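PDB 5CJP: Ras GTPase-activating-like protein IQGAP2 from Homo sapiens, which carries a domain related to the Ras GTPase activators and probably binds Rho-family GTPases such as Cdc42 in their GTP-loaded state. Local coordinates for residues R8-L11 with E12-Q16; Y27-K30 with L31-M35; N38-T41 with K42-T46; T88-T92 with V93-V97. One frame throughout, in Å; residues are numbered along the deposited sequence.

Overall arrangement
All four contacts are local, made by side chains three to five residues apart in helices or at a helix start, and they run from the periphery of the chain to its buried interior. Contact 1, on helix 7-23, is the outermost and mixes charged and hydroxyl groups. Contact 2, on helix 25-34, pairs CH-pi and apolar packing with polar ends turned to the second subunit; contact 3, on helix 37-54, sets two lysines alongside each other. These two touch through Ile32 with Phe43 and Met44, and contacts 1 to 3 all meet the second subunit. Contact 4, starting helix 92-102, is the most buried: proline-isoleucine packing joins a weak lysine-amide bond, and its Met96 meets Phe33 and Met44.

Contact 1. Residues R8-L11 with E12-Q16; sequences RKTL and ETYQQ
Lys9 O is gripped twice by Thr13: the hydroxyl OG1 donates to it over 2.7 Å, and the backbone N adds a weak bond. Here an α-helix, 7-23, lets a threonine hydroxyl turn back on the carbonyl one turn earlier. The torsion chi1 of -58° makes this possible, since it sets OG1 beside the threonine's own N and over the preceding turn, while CG2 lies anti to that N. A valine in place of Thr13 would probably keep the bulk but lose the hydroxyl's bond, leaving Lys9 O the weak one from the backbone N. Threonine suits the site because its hydroxyl can bond within the helix while the residue packs on Leu373 of the second subunit.

Next along the helix, Thr10 and Tyr14 lie side by side, pointing the same way. Thr10 CG2 meets the ring at its edge, in the ring plane, 3.8 Å from Tyr14 CD2. The backbone joins the same pair, Tyr14 N donating to Thr10 O at 2.9 Å in the carbonyl plane. An aromatic ring serves here because it takes the methyl at its edge and also meets a ring of another protein chain, the two planes at about 45°.

On another side, the Leu11 side chain packs on Ile341 and Glu343 of strand 337-343, and Gln15, bonded by its backbone N to Leu11 O at 3.0 Å, gives its NE2 to Ile341 O. Arg8 and Glu12 are opposite charges without a salt bridge: Glu12 OE2 lies 4.5 Å from Arg8 NH2, well out of the guanidinium plane, with no N-H aimed at it.

Contact 2. Residues Y27-K30 with L31-M35; sequences YLAK and LIFQM
With CG anti to the backbone N (chi1 180°), the Tyr27 ring stands out beside the helix, and Leu31, its CG beside the backbone N at chi1 -70°, leans back over one face of that ring. The result is a CH-pi contact between residues one turn apart in α-helix 25-34: Leu31 CG is 4.2 Å from the Tyr27 ring centroid and 16° off its normal. Both methyls lie over that same face, Leu31 CD1 at 3.9 Å from Tyr27 CE2 and Leu31 CD2 at 3.7 Å from Tyr27 OH. A branched leucine is well shaped for this. Beneath them, Leu31 N donates to Tyr27 O at 2.9 Å.

Phe33 uses its ring differently. Ala29 O lies 3.3 Å above the plane of the Phe33 ring, over its centre, while the same oxygen accepts the Phe33 N-H at 2.9 Å. Ala29 CB then sits near the far end of the ring, 4.3 Å from Phe33 CZ; the small alanine probably lets the ring lie close to the backbone, and Phe33 packs on Leu67, Phe68 and Ala71 of helix 58-79. On the side facing helix 37-54, the end methyls of Leu28 and Ile32 meet, with Val47 beyond Leu28.

The chemistry divides round the helix. Leu28, Ala29, Ile32 and Phe33 make an oily side for the neighbouring helices, whereas Tyr27 OH reaches Asp364 OD1 of the second subunit in a hydrogen bond and Lys30 NZ pairs weakly, at long range, with the other oxygen of that aspartate. The tyrosine thus gives its face to an apolar leucine and its hydroxyl to a carboxylate of the second subunit.

Contact 3. Residues N38-T41 with K42-T46; sequences NKST and KFMDT
Lys39 and Lys42 lie side by side, pointing the same way, but differ in shape. Lys42 runs extended beyond CG, which sits between its backbone N and carbonyl carbon (chi1 60°), a torsion that lays its methylenes along the preceding turn, with CG and CE each 3.3 Å from Lys39 O. Lys39 bends at chi2 and chi4, which turns its ammonium away: Lys42 NZ rests against Lys39 CD, while the two NZ atoms of Lys39 and Lys42 stay 5.2 Å apart. The likeness of charge is probably eased by partners elsewhere. Lys42 NZ makes a hydrogen bond to Ser372 O of the second subunit, and Lys39 NZ forms long, weak ion pairs with Glu375 of that subunit and an acidic side chain of another protein. An alanine in place of Lys42 would probably leave Ser372 O of the second subunit without this donor and uncover the turn at Lys39 O. The lysine also lays CG 3.9 Å above one face of the Phe43 ring, off its centre.

The backbone is a weakly bonded, kinked helical stretch. Ser40 O takes two weak bonds, one from Phe43 N three residues on at 3.3 Å and one from Met44 N four residues on at 3.4 Å. Ser40 turns OG back to Gln37 O, and Met44, its chain bent (chi2 53°), brings CE alongside, 4.1 Å from Ser40 OG.

This is the opening of helix 37-54. Ser40, Phe43 and Met44 press on Ile32 of helix 25-34, while Ser40 meets Thr92 and Met44 meets Met96 of helix 92-102.

Contact 4. Residues T88-T92 with V93-V97; sequences TGNPT and VIKMV
At Asn90 the chain leaves helix 85-88 with a positive phi of 40°, and Pro91, extended, takes the N-cap position before helix 92-102, turning the backbone from one helix into the next. Pro91 O starts the new helix: it takes weak bonds from Ile94 N at 3.1 Å and from Lys95 N at 3.4 Å. The first firm turn follows with Met96 N donating to Thr92 O at 3.0 Å. Proline suits this place, since an N-cap residue needs no N-H for the helix and its ring favours the phi it has.

The Pro91 ring and Ile94 lie side by side, pointing the same way, with Pro91 CG 3.4 Å from Ile94 CG1. Glu75 of helix 58-79 packs on the proline as well. Farther along, Lys95 comes back across the loop. Its CG is anti to the backbone N (chi1 -162°) and its chain bends at chi3 (-55°), which brings the end obliquely across the Asn90 amide: Lys95 CE lies 3.8 Å from Asn90 ND2, and Lys95 NZ gives a weak hydrogen bond of 3.5 Å to Asn90 OD1. Thr92, Val93 and Met96 instead face Phe33 of helix 25-34, and Gly89 O accepts a bond from Gln37 NE2.

The Asn90 side chain is about 9 Å from a bound GTP, so Asn90 does not touch the nucleotide. The contact is two-natured in its chemistry: Pro91 and Ile94 pack together as apolar groups, while the lysine ammonium reaches an amide oxygen through a long, weak hydrogen bond that is likely to add little on its own.

Contact 1. Residues R8-L11 with E12-Q16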
loop_
_atom_site.group_PDB
_atom_site.type_symbol
_atom_site.label_atom_id
_atom_site.label_comp_id
_atom_site.label_asym_id
_atom_site.label_seq_id
_atom_site.Cartn_x
_atom_site.Cartn_y
_atom_site.Cartn_z
ATOM N N ARG E 8 -11.715 -19.604 -18.420
ATOM C CA ARG E 8 -11.157 -20.481 -17.395
ATOM C C ARG E 8 -9.722 -20.856 -17.737
ATOM O O ARG E 8 -8.847 -20.847 -16.873
ATOM C CB ARG E 8 -11.983 -21.760 -17.258
ATOM C CG ARG E 8 -13.454 -21.545 -16.930
ATOM C CD ARG E 8 -13.691 -20.679 -15.681
ATOM N NE ARG E 8 -12.854 -21.047 -14.538
ATOM C CZ ARG E 8 -12.666 -22.290 -14.092
ATOM N NH1 ARG E 8 -13.257 -23.321 -14.697
ATOM N NH2 ARG E 8 -11.885 -22.502 -13.029
ATOM N N LYS E 9 -9.488 -21.198 -18.999
ATOM C CA LYS E 9 -8.146 -21.560 -19.439
ATOM C C LYS E 9 -7.233 -20.372 -19.129
ATOM O O LYS E 9 -6.075 -20.542 -18.742
ATOM C CB LYS E 9 -8.149 -21.857 -20.942
ATOM C CG LYS E 9 -7.293 -23.056 -21.358
ATOM C CD LYS E 9 -5.817 -22.860 -21.026
ATOM C CE LYS E 9 -4.948 -23.938 -21.671
ATOM N NZ LYS E 9 -5.314 -25.312 -21.224
ATOM N N THR E 10 -7.778 -19.168 -19.297
ATOM C CA THR E 10 -7.059 -17.930 -19.019
ATOM C C THR E 10 -6.973 -17.679 -17.516
ATOM O O THR E 10 -5.902 -17.376 -16.975
ATOM C CB THR E 10 -7.766 -16.741 -19.665
ATOM O OG1 THR E 10 -7.578 -16.805 -21.078
ATOM C CG2 THR E 10 -7.223 -15.419 -19.126
ATOM N N LEU E 11 -8.113 -17.804 -16.848
ATOM C CA LEU E 11 -8.179 -17.596 -15.409
ATOM C C LEU E 11 -7.185 -18.540 -14.734
ATOM O O LEU E 11 -6.536 -18.188 -13.745
ATOM C CB LEU E 11 -9.593 -17.884 -14.886
ATOM C CG LEU E 11 -9.743 -17.521 -13.409
ATOM C CD1 LEU E 11 -9.837 -16.031 -13.306
ATOM C CD2 LEU E 11 -10.956 -18.164 -12.804
ATOM N N GLU E 12 -7.082 -19.742 -15.288
ATOM C CA GLU E 12 -6.182 -20.752 -14.762
ATOM C C GLU E 12 -4.716 -20.440 -15.051
ATOM O O GLU E 12 -3.826 -20.864 -14.316
ATOM C CB GLU E 12 -6.569 -22.126 -15.321
ATOM C CG GLU E 12 -7.867 -22.672 -14.719
ATOM C CD GLU E 12 -8.324 -23.964 -15.362
ATOM O OE1 GLU E 12 -8.570 -23.958 -16.586
ATOM O OE2 GLU E 12 -8.442 -24.983 -14.649
ATOM N N THR E 13 -4.460 -19.685 -16.112
ATOM C CA THR E 13 -3.100 -19.323 -16.445
ATOM C C THR E 13 -2.698 -18.174 -15.514
ATOM O O THR E 13 -1.520 -18.009 -15.177
ATOM C CB THR E 13 -2.993 -18.917 -17.941
ATOM O OG1 THR E 13 -3.437 -20.012 -18.756
ATOM C CG2 THR E 13 -1.556 -18.585 -18.328
ATOM N N TYR E 14 -3.686 -17.399 -15.074
ATOM C CA TYR E 14 -3.420 -16.287 -14.159
ATOM C C TYR E 14 -3.184 -16.804 -12.749
ATOM O O TYR E 14 -2.306 -16.303 -12.043
ATOM C CB TYR E 14 -4.584 -15.293 -14.155
ATOM C CG TYR E 14 -4.382 -14.126 -15.089
ATOM C CD1 TYR E 14 -3.555 -13.068 -14.731
ATOM C CD2 TYR E 14 -4.981 -14.100 -16.350
ATOM C CE1 TYR E 14 -3.319 -12.010 -15.601
ATOM C CE2 TYR E 14 -4.756 -13.049 -17.237
ATOM C CZ TYR E 14 -3.919 -12.003 -16.860
ATOM O OH TYR E 14 -3.658 -10.958 -17.737
ATOM N N GLN E 15 -3.962 -17.805 -12.342
ATOM C CA GLN E 15 -3.817 -18.394 -11.012
ATOM C C GLN E 15 -2.428 -19.028 -10.890
ATOM O O GLN E 15 -1.791 -18.969 -9.836
ATOM C CB GLN E 15 -4.898 -19.457 -10.779
ATOM C CG GLN E 15 -6.326 -18.959 -10.951
ATOM C CD GLN E 15 -7.357 -20.071 -10.771
ATOM O OE1 GLN E 15 -7.244 -21.137 -11.374
ATOM N NE2 GLN E 15 -8.367 -19.822 -9.940
ATOM N N GLN E 16 -1.972 -19.642 -11.979
ATOM C CA GLN E 16 -0.650 -20.256 -12.014
ATOM C C GLN E 16 0.407 -19.167 -11.828
ATOM O O GLN E 16 1.386 -19.361 -11.101
ATOM C CB GLN E 16 -0.418 -20.977 -13.351
ATOM C CG GLN E 16 -0.922 -22.418 -13.417
ATOM C CD GLN E 16 -0.133 -23.366 -12.522
ATOM O OE1 GLN E 16 1.083 -23.532 -12.677
ATOM N NE2 GLN E 16 -0.825 -23.998 -11.580
#

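Contact 2. Residues Y27-K30 with L31-M35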
loop_
_atom_site.group_PDB
_atom_site.type_symbol
_atom_site.label_atom_id
_atom_site.label_comp_id
_atom_site.label_asym_id
_atom_site.label_seq_id
_atom_site.Cartn_x
_atom_site.Cartn_y
_atom_site.Cartn_z
ATOM N N TYR E 27 11.258 -20.836 -10.428
ATOM C CA TYR E 27 10.715 -21.557 -11.564
ATOM C C TYR E 27 9.997 -20.586 -12.509
ATOM O O TYR E 27 10.011 -20.763 -13.733
ATOM C CB TYR E 27 9.793 -22.682 -11.056
ATOM C CG TYR E 27 9.151 -23.506 -12.152
ATOM C CD1 TYR E 27 9.929 -24.139 -13.123
ATOM C CD2 TYR E 27 7.762 -23.608 -12.256
ATOM C CE1 TYR E 27 9.350 -24.850 -14.180
ATOM C CE2 TYR E 27 7.170 -24.307 -13.308
ATOM C CZ TYR E 27 7.978 -24.926 -14.266
ATOM O OH TYR E 27 7.416 -25.603 -15.310
ATOM N N LEU E 28 9.380 -19.544 -11.954
ATOM C CA LEU E 28 8.703 -18.550 -12.799
ATOM C C LEU E 28 9.789 -17.919 -13.683
ATOM O O LEU E 28 9.629 -17.809 -14.910
ATOM C CB LEU E 28 8.048 -17.459 -11.953
ATOM C CG LEU E 28 6.796 -16.806 -12.550
ATOM C CD1 LEU E 28 6.633 -15.407 -12.031
ATOM C CD2 LEU E 28 6.892 -16.747 -14.027
ATOM N N ALA E 29 10.886 -17.501 -13.044
ATOM C CA ALA E 29 12.012 -16.906 -13.748
ATOM C C ALA E 29 12.461 -17.824 -14.876
ATOM O O ALA E 29 12.664 -17.377 -16.009
ATOM C CB ALA E 29 13.169 -16.669 -12.792
ATOM N N LYS E 30 12.631 -19.109 -14.576
ATOM C CA LYS E 30 13.039 -20.034 -15.620
ATOM C C LYS E 30 12.028 -20.013 -16.787
ATOM O O LYS E 30 12.419 -19.929 -17.956
ATOM C CB LYS E 30 13.178 -21.456 -15.064
ATOM C CG LYS E 30 13.600 -22.470 -16.100
ATOM C CD LYS E 30 13.257 -23.865 -15.642
ATOM C CE LYS E 30 13.444 -24.887 -16.756
ATOM N NZ LYS E 30 12.700 -26.165 -16.473
ATOM N N LEU E 31 10.734 -20.088 -16.484
ATOM C CA LEU E 31 9.726 -20.061 -17.538
ATOM C C LEU E 31 9.867 -18.778 -18.355
ATOM O O LEU E 31 9.651 -18.764 -19.588
ATOM C CB LEU E 31 8.328 -20.120 -16.940
ATOM C CG LEU E 31 7.917 -21.437 -16.300
ATOM C CD1 LEU E 31 6.493 -21.331 -15.786
ATOM C CD2 LEU E 31 8.020 -22.555 -17.322
ATOM N N ILE E 32 10.208 -17.684 -17.670
ATOM C CA ILE E 32 10.400 -16.408 -18.370
ATOM C C ILE E 32 11.570 -16.529 -19.351
ATOM O O ILE E 32 11.463 -16.080 -20.495
ATOM C CB ILE E 32 10.631 -15.227 -17.358
ATOM C CG1 ILE E 32 9.282 -14.692 -16.835
ATOM C CG2 ILE E 32 11.447 -14.143 -17.971
ATOM C CD1 ILE E 32 8.237 -15.701 -16.757
ATOM N N PHE E 33 12.672 -17.161 -18.936
ATOM C CA PHE E 33 13.819 -17.303 -19.847
ATOM C C PHE E 33 13.483 -18.028 -21.146
ATOM O O PHE E 33 13.970 -17.652 -22.210
ATOM C CB PHE E 33 15.006 -18.034 -19.193
ATOM C CG PHE E 33 15.524 -17.374 -17.962
ATOM C CD1 PHE E 33 15.626 -15.989 -17.884
ATOM C CD2 PHE E 33 15.880 -18.129 -16.858
ATOM C CE1 PHE E 33 16.064 -15.378 -16.724
ATOM C CE2 PHE E 33 16.324 -17.520 -15.683
ATOM C CZ PHE E 33 16.413 -16.148 -15.616
ATOM N N GLN E 34 12.644 -19.051 -21.085
ATOM C CA GLN E 34 12.332 -19.777 -22.312
ATOM C C GLN E 34 11.198 -19.235 -23.209
ATOM O O GLN E 34 10.944 -19.786 -24.275
ATOM C CB GLN E 34 12.097 -21.262 -21.998
ATOM C CG GLN E 34 10.823 -21.535 -21.234
ATOM C CD GLN E 34 10.700 -22.980 -20.777
ATOM O OE1 GLN E 34 9.618 -23.553 -20.824
ATOM N NE2 GLN E 34 11.807 -23.566 -20.314
ATOM N N MET E 35 10.528 -18.165 -22.796
ATOM C CA MET E 35 9.453 -17.566 -23.599
ATOM C C MET E 35 10.065 -16.784 -24.755
ATOM O O MET E 35 11.231 -16.403 -24.697
ATOM C CB MET E 35 8.653 -16.558 -22.775
ATOM C CG MET E 35 7.730 -17.118 -21.729
ATOM S SD MET E 35 7.103 -15.765 -20.686
ATOM C CE MET E 35 6.852 -14.518 -21.889
#

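Contact 3. Residues N38-T41 with K42-T46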
loop_
_atom_site.group_PDB
_atom_site.type_symbol
_atom_site.label_atom_id
_atom_site.label_comp_id
_atom_site.label_asym_id
_atom_site.label_seq_id
_atom_site.Cartn_x
_atom_site.Cartn_y
_atom_site.Cartn_z
ATOM N N ASN E 38 10.192 -11.145 -26.968
ATOM C CA ASN E 38 9.285 -10.000 -26.951
ATOM C C ASN E 38 8.210 -10.171 -25.897
ATOM O O ASN E 38 7.707 -9.194 -25.350
ATOM C CB ASN E 38 8.625 -9.817 -28.315
ATOM C CG ASN E 38 9.628 -9.572 -29.417
ATOM O OD1 ASN E 38 10.481 -10.416 -29.697
ATOM N ND2 ASN E 38 9.537 -8.411 -30.047
ATOM N N LYS E 39 7.878 -11.424 -25.611
ATOM C CA LYS E 39 6.841 -11.751 -24.640
ATOM C C LYS E 39 7.264 -11.743 -23.170
ATOM O O LYS E 39 6.420 -11.612 -22.281
ATOM C CB LYS E 39 6.238 -13.115 -24.988
ATOM C CG LYS E 39 5.352 -13.098 -26.228
ATOM C CD LYS E 39 4.175 -12.141 -26.023
ATOM C CE LYS E 39 3.060 -12.339 -27.045
ATOM N NZ LYS E 39 3.474 -11.927 -28.409
ATOM N N SER E 40 8.562 -11.874 -22.909
ATOM C CA SER E 40 9.045 -11.906 -21.535
ATOM C C SER E 40 9.143 -10.524 -20.903
ATOM O O SER E 40 9.324 -10.395 -19.698
ATOM C CB SER E 40 10.415 -12.585 -21.477
ATOM O OG SER E 40 11.412 -11.766 -22.071
ATOM N N THR E 41 9.014 -9.492 -21.723
ATOM C CA THR E 41 9.121 -8.116 -21.246
ATOM C C THR E 41 8.035 -7.697 -20.255
ATOM O O THR E 41 8.279 -6.877 -19.371
ATOM C CB THR E 41 9.095 -7.140 -22.437
ATOM O OG1 THR E 41 10.143 -7.489 -23.352
ATOM C CG2 THR E 41 9.283 -5.696 -21.959
ATOM N N LYS E 42 6.845 -8.268 -20.401
ATOM C CA LYS E 42 5.713 -7.924 -19.544
ATOM C C LYS E 42 5.705 -8.601 -18.180
ATOM O O LYS E 42 4.790 -8.390 -17.377
ATOM C CB LYS E 42 4.403 -8.227 -20.273
ATOM C CG LYS E 42 4.264 -9.677 -20.656
ATOM C CD LYS E 42 3.184 -9.868 -21.680
ATOM C CE LYS E 42 3.162 -11.296 -22.159
ATOM N NZ LYS E 42 2.337 -11.435 -23.388
ATOM N N PHE E 43 6.717 -9.416 -17.917
ATOM C CA PHE E 43 6.804 -10.083 -16.627
ATOM C C PHE E 43 8.070 -9.673 -15.889
ATOM O O PHE E 43 8.178 -9.884 -14.693
ATOM C CB PHE E 43 6.814 -11.603 -16.804
ATOM C CG PHE E 43 5.518 -12.161 -17.278
ATOM C CD1 PHE E 43 4.361 -12.023 -16.513
ATOM C CD2 PHE E 43 5.436 -12.793 -18.517
ATOM C CE1 PHE E 43 3.147 -12.499 -16.974
ATOM C CE2 PHE E 43 4.221 -13.271 -18.985
ATOM C CZ PHE E 43 3.074 -13.122 -18.210
ATOM N N MET E 44 9.014 -9.083 -16.604
ATOM C CA MET E 44 10.292 -8.688 -16.022
ATOM C C MET E 44 10.191 -7.891 -14.713
ATOM O O MET E 44 10.681 -8.327 -13.670
ATOM C CB MET E 44 11.107 -7.913 -17.068
ATOM C CG MET E 44 12.628 -8.017 -16.918
ATOM S SD MET E 44 13.259 -9.724 -16.838
ATOM C CE MET E 44 12.720 -10.363 -18.419
ATOM N N ASP E 45 9.550 -6.734 -14.748
ATOM C CA ASP E 45 9.434 -5.936 -13.540
ATOM C C ASP E 45 8.810 -6.678 -12.369
ATOM O O ASP E 45 9.396 -6.765 -11.281
ATOM C CB ASP E 45 8.626 -4.677 -13.826
ATOM C CG ASP E 45 9.436 -3.608 -14.542
ATOM O OD1 ASP E 45 10.434 -3.939 -15.218
ATOM O OD2 ASP E 45 9.057 -2.423 -14.434
ATOM N N THR E 46 7.626 -7.230 -12.589
ATOM C CA THR E 46 6.924 -7.911 -11.518
ATOM C C THR E 46 7.667 -9.111 -10.930
ATOM O O THR E 46 7.583 -9.365 -9.734
ATOM C CB THR E 46 5.508 -8.278 -11.989
ATOM O OG1 THR E 46 5.358 -9.700 -12.020
ATOM C CG2 THR E 46 5.264 -7.689 -13.389
#

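Contact 4. Residues T88-T92 with V93-V97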
loop_
_atom_site.group_PDB
_atom_site.type_symbol
_atom_site.label_atom_id
_atom_site.label_comp_id
_atom_site.label_asym_id
_atom_site.label_seq_id
_atom_site.Cartn_x
_atom_site.Cartn_y
_atom_site.Cartn_z
ATOM N N THR E 88 24.570 -10.311 -29.337
ATOM C CA THR E 88 23.567 -9.968 -30.356
ATOM C C THR E 88 22.218 -10.637 -30.071
ATOM O O THR E 88 21.161 -10.125 -30.445
ATOM C CB THR E 88 24.023 -10.401 -31.775
ATOM O OG1 THR E 88 24.143 -11.829 -31.823
ATOM C CG2 THR E 88 25.368 -9.770 -32.129
ATOM N N GLY E 89 22.275 -11.786 -29.405
ATOM C CA GLY E 89 21.077 -12.533 -29.076
ATOM C C GLY E 89 20.238 -11.954 -27.957
ATOM O O GLY E 89 19.163 -12.474 -27.678
ATOM N N ASN E 90 20.730 -10.902 -27.304
ATOM C CA ASN E 90 19.999 -10.246 -26.219
ATOM C C ASN E 90 19.292 -11.260 -25.312
ATOM O O ASN E 90 18.078 -11.183 -25.116
ATOM C CB ASN E 90 18.983 -9.276 -26.827
ATOM C CG ASN E 90 18.187 -8.511 -25.778
ATOM O OD1 ASN E 90 16.976 -8.318 -25.924
ATOM N ND2 ASN E 90 18.861 -8.059 -24.728
ATOM N N PRO E 91 20.052 -12.207 -24.727
ATOM C CA PRO E 91 19.528 -13.254 -23.841
ATOM C C PRO E 91 18.749 -12.662 -22.684
ATOM O O PRO E 91 19.220 -11.743 -22.031
ATOM C CB PRO E 91 20.791 -13.988 -23.401
ATOM C CG PRO E 91 21.793 -12.894 -23.350
ATOM C CD PRO E 91 21.520 -12.139 -24.627
ATOM N N THR E 92 17.559 -13.184 -22.416
ATOM C CA THR E 92 16.757 -12.603 -21.352
ATOM C C THR E 92 17.322 -12.832 -19.963
ATOM O O THR E 92 17.027 -12.079 -19.039
ATOM C CB THR E 92 15.267 -13.037 -21.475
ATOM O OG1 THR E 92 14.777 -13.493 -20.213
ATOM C CG2 THR E 92 15.107 -14.088 -22.517
ATOM N N VAL E 93 18.175 -13.837 -19.818
ATOM C CA VAL E 93 18.789 -14.097 -18.524
ATOM C C VAL E 93 19.721 -12.948 -18.181
ATOM O O VAL E 93 19.863 -12.586 -17.031
ATOM C CB VAL E 93 19.656 -15.367 -18.524
ATOM C CG1 VAL E 93 20.157 -15.653 -17.116
ATOM C CG2 VAL E 93 18.866 -16.525 -19.060
ATOM N N ILE E 94 20.372 -12.393 -19.193
ATOM C CA ILE E 94 21.281 -11.286 -18.959
ATOM C C ILE E 94 20.489 -10.030 -18.613
ATOM O O ILE E 94 20.907 -9.216 -17.790
ATOM C CB ILE E 94 22.160 -11.063 -20.184
ATOM C CG1 ILE E 94 23.171 -12.219 -20.281
ATOM C CG2 ILE E 94 22.876 -9.715 -20.098
ATOM C CD1 ILE E 94 24.067 -12.269 -19.131
ATOM N N LYS E 95 19.320 -9.889 -19.217
ATOM C CA LYS E 95 18.455 -8.740 -18.965
ATOM C C LYS E 95 18.018 -8.760 -17.504
ATOM O O LYS E 95 17.973 -7.727 -16.832
ATOM C CB LYS E 95 17.223 -8.818 -19.872
ATOM C CG LYS E 95 16.464 -7.521 -20.036
ATOM C CD LYS E 95 15.326 -7.695 -21.016
ATOM C CE LYS E 95 15.831 -8.238 -22.363
ATOM N NZ LYS E 95 14.737 -8.769 -23.277
ATOM N N MET E 96 17.712 -9.948 -17.006
ATOM C CA MET E 96 17.262 -10.091 -15.632
ATOM C C MET E 96 18.431 -9.935 -14.673
ATOM O O MET E 96 18.307 -9.314 -13.608
ATOM C CB MET E 96 16.598 -11.450 -15.446
ATOM C CG MET E 96 16.024 -11.666 -14.061
ATOM S SD MET E 96 14.831 -13.010 -14.099
ATOM C CE MET E 96 15.417 -13.896 -12.796
ATOM N N VAL E 97 19.572 -10.496 -15.058
ATOM C CA VAL E 97 20.758 -10.405 -14.231
ATOM C C VAL E 97 21.098 -8.952 -14.018
ATOM O O VAL E 97 21.424 -8.553 -12.906
ATOM C CB VAL E 97 21.965 -11.109 -14.888
ATOM C CG1 VAL E 97 23.279 -10.607 -14.261
ATOM C CG2 VAL E 97 21.829 -12.608 -14.703
#